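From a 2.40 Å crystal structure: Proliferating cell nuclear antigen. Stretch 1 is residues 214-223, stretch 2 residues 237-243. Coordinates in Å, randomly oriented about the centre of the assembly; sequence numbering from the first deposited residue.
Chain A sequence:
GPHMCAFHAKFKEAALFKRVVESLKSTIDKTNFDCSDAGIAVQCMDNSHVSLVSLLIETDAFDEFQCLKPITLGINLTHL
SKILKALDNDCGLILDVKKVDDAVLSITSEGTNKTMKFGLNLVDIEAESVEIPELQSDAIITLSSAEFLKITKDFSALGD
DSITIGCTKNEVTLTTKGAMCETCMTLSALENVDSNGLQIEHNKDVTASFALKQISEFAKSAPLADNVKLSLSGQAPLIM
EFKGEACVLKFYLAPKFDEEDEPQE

Stretch 1, residues 214-223: QISEFAKSAP
Stretch 2 237-243: PLIMEFK

Strand side chains pack against the side chains and main chain of the first stretch; no hydrogen bond crosses between them. Residues 214-218 are helical, continuing a helix that begins earlier in the chain, with phi/psi near -65/-42. Further on, Ser 221 (-85/4) leads into a 3-10 segment at Ala 222 and Pro 223. Strand 238-243 is extended, with phi from -70 to -117 and psi from 96 to 153. The two axes run nearly parallel, 10° apart in their N-to-C directions and 10.6 Å at closest approach. Register is set by Phe 218 CA to Met 240 CA, 7.7 Å, and Ser 221 CA to Phe 242 CA, 7.1 Å.

The strand follows the alternation rule. Leu 238, Met 240 and Phe 242 point toward the first stretch and are buried, while Ile 239, Glu 241 and Lys 243 lie out of its reach, which leaves the charged ends of Glu 241 and Lys 243 clear of this contact.

Apolar packing comes first. Ile 215 (m, m) leaves its backbone sideways, but its end comes nearer the strand: CD1 lies 4.2 Å from Leu 238 CD2, and CG2 lies 3.9 Å from Met 240 CE. Leu 238 is t, p. Met 240 extends as t, t before chi3 turns to m, an unbranched reach that spans the gap to the helix. Its SD sits 3.6 Å from Phe 218 CB and 4.1 Å from Ala 219 N, and its CE lies at the edge of the Phe 218 ring, near the ring plane. Phe 218 (chi1 m, chi2 -12°) starts toward the strand, yet its ring leads away, leaving CB to meet the sulfur.

Aromatic packing takes over at the turn. Phe 242, with chi1 m and chi2 -91°, offers a ring face to Ser 221, whose CB makes a CH-pi contact 3.7 Å from the Phe 242 ring centroid and 17° off the normal. Ser 221 is also m, and main-chain atoms lie close to the ring as well: Phe 242 CE2 is 3.7 Å from Phe 218 O, and Phe 242 CE1 is 3.7 Å from Ala 222 N. Ala 219 and Ala 222 both point their CB away, so here the ring meets main chain.

Backbone hydrogen bonds shape that surface: Ala 219 N to Ile 215 O at 2.7 Å, then the shorter-range Ser 221 N to Phe 218 O at 3.0 Å and Ala 222 N to Ala 219 O at 3.2 Å. The contact buries 300 Å² in all, with Met 240 and Phe 242 the residues most covered.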

# COMPACT_ATOMS: atom_id res chain seq x y z
N GLN A 214 15.72 -18.74 -6.28
CA GLN A 214 17.01 -18.09 -6.11
C GLN A 214 17.16 -16.92 -7.04
O GLN A 214 17.54 -15.83 -6.63
CB GLN A 214 18.12 -19.07 -6.44
CG GLN A 214 18.05 -20.32 -5.63
CD GLN A 214 18.53 -20.07 -4.25
OE1 GLN A 214 19.60 -19.51 -4.05
NE2 GLN A 214 17.73 -20.46 -3.27
N ILE A 215 16.89 -17.17 -8.32
CA ILE A 215 17.04 -16.16 -9.34
C ILE A 215 16.21 -14.97 -8.91
O ILE A 215 16.70 -13.84 -8.83
CB ILE A 215 16.55 -16.67 -10.70
CG1 ILE A 215 17.29 -17.94 -11.10
CG2 ILE A 215 16.69 -15.60 -11.77
CD1 ILE A 215 18.79 -17.77 -11.18
N SER A 216 14.95 -15.24 -8.60
CA SER A 216 14.00 -14.19 -8.26
C SER A 216 14.36 -13.44 -6.97
O SER A 216 14.08 -12.25 -6.86
CB SER A 216 12.58 -14.76 -8.20
OG SER A 216 12.38 -15.47 -6.99
N GLU A 217 14.97 -14.13 -6.01
CA GLU A 217 15.45 -13.48 -4.79
C GLU A 217 16.72 -12.69 -5.10
O GLU A 217 16.92 -11.60 -4.58
CB GLU A 217 15.71 -14.50 -3.68
N PHE A 218 17.57 -13.24 -5.95
CA PHE A 218 18.80 -12.57 -6.35
C PHE A 218 18.48 -11.29 -7.08
O PHE A 218 19.13 -10.27 -6.88
CB PHE A 218 19.62 -13.46 -7.29
CG PHE A 218 20.19 -14.68 -6.64
CD1 PHE A 218 20.19 -14.83 -5.26
CD2 PHE A 218 20.74 -15.69 -7.42
CE1 PHE A 218 20.72 -15.96 -4.67
CE2 PHE A 218 21.27 -16.83 -6.83
CZ PHE A 218 21.26 -16.96 -5.45
N ALA A 219 17.48 -11.37 -7.95
CA ALA A 219 17.12 -10.27 -8.84
C ALA A 219 16.74 -9.02 -8.08
O ALA A 219 16.83 -7.91 -8.61
CB ALA A 219 15.99 -10.69 -9.75
N LYS A 220 16.32 -9.19 -6.83
CA LYS A 220 15.89 -8.07 -6.00
C LYS A 220 17.04 -7.17 -5.59
O LYS A 220 16.84 -6.20 -4.87
CB LYS A 220 15.19 -8.58 -4.75
CG LYS A 220 13.95 -9.38 -5.02
CD LYS A 220 13.40 -9.96 -3.72
CE LYS A 220 12.25 -10.91 -3.98
NZ LYS A 220 11.78 -11.55 -2.72
N SER A 221 18.25 -7.49 -6.05
CA SER A 221 19.42 -6.67 -5.77
C SER A 221 19.55 -5.52 -6.76
O SER A 221 20.51 -4.76 -6.73
CB SER A 221 20.69 -7.53 -5.80
OG SER A 221 20.64 -8.52 -4.79
N ALA A 222 18.56 -5.41 -7.64
CA ALA A 222 18.53 -4.40 -8.70
C ALA A 222 18.92 -2.98 -8.26
O ALA A 222 19.65 -2.30 -8.96
CB ALA A 222 17.15 -4.39 -9.38
N PRO A 223 18.43 -2.54 -7.09
CA PRO A 223 18.77 -1.20 -6.60
C PRO A 223 20.27 -0.87 -6.60
O PRO A 223 20.63 0.30 -6.66
CB PRO A 223 18.23 -1.21 -5.17
CG PRO A 223 17.08 -2.15 -5.23
CD PRO A 223 17.50 -3.23 -6.19
N PRO A 237 28.19 -23.04 -12.67
CA PRO A 237 27.30 -22.03 -12.08
C PRO A 237 27.24 -20.70 -12.82
O PRO A 237 28.24 -20.17 -13.30
CB PRO A 237 27.86 -21.83 -10.65
CG PRO A 237 29.13 -22.59 -10.60
CD PRO A 237 29.06 -23.65 -11.66
N LEU A 238 26.02 -20.18 -12.92
CA LEU A 238 25.78 -18.85 -13.44
C LEU A 238 26.29 -17.80 -12.46
O LEU A 238 26.36 -18.05 -11.26
CB LEU A 238 24.27 -18.66 -13.65
CG LEU A 238 23.72 -17.25 -13.84
CD1 LEU A 238 23.82 -16.79 -15.27
CD2 LEU A 238 22.30 -17.21 -13.35
N ILE A 239 26.65 -16.63 -12.98
CA ILE A 239 26.95 -15.48 -12.14
C ILE A 239 25.94 -14.38 -12.41
O ILE A 239 25.66 -14.04 -13.56
CB ILE A 239 28.33 -14.90 -12.43
CG1 ILE A 239 29.35 -16.00 -12.64
CG2 ILE A 239 28.78 -13.98 -11.30
CD1 ILE A 239 30.67 -15.47 -13.08
N MET A 240 25.37 -13.83 -11.34
CA MET A 240 24.55 -12.65 -11.47
C MET A 240 25.24 -11.54 -10.70
O MET A 240 25.33 -11.59 -9.48
CB MET A 240 23.15 -12.90 -10.91
CG MET A 240 22.12 -11.85 -11.27
SD MET A 240 20.50 -12.19 -10.53
CE MET A 240 20.08 -13.72 -11.36
N GLU A 241 25.76 -10.55 -11.42
CA GLU A 241 26.56 -9.50 -10.81
C GLU A 241 25.89 -8.13 -10.81
O GLU A 241 25.40 -7.66 -11.82
CB GLU A 241 27.90 -9.38 -11.54
CG GLU A 241 28.63 -8.09 -11.21
CD GLU A 241 29.82 -7.85 -12.12
OE1 GLU A 241 30.02 -6.70 -12.54
OE2 GLU A 241 30.55 -8.82 -12.40
N PHE A 242 25.89 -7.49 -9.64
CA PHE A 242 25.44 -6.12 -9.52
C PHE A 242 26.61 -5.23 -9.11
O PHE A 242 26.94 -5.12 -7.93
CB PHE A 242 24.31 -6.02 -8.49
CG PHE A 242 23.10 -6.81 -8.86
CD1 PHE A 242 22.07 -6.23 -9.59
CD2 PHE A 242 22.99 -8.14 -8.50
CE1 PHE A 242 20.96 -6.96 -9.95
CE2 PHE A 242 21.87 -8.87 -8.85
CZ PHE A 242 20.86 -8.28 -9.57
N LYS A 243 27.23 -4.59 -10.10
CA LYS A 243 28.36 -3.71 -9.85
C LYS A 243 27.95 -2.25 -9.68
O LYS A 243 27.49 -1.62 -10.63
CB LYS A 243 29.40 -3.85 -10.96
CG LYS A 243 30.49 -2.79 -10.90
CD LYS A 243 31.66 -3.17 -11.80
CE LYS A 243 31.23 -3.29 -13.25
NZ LYS A 243 30.82 -1.97 -13.80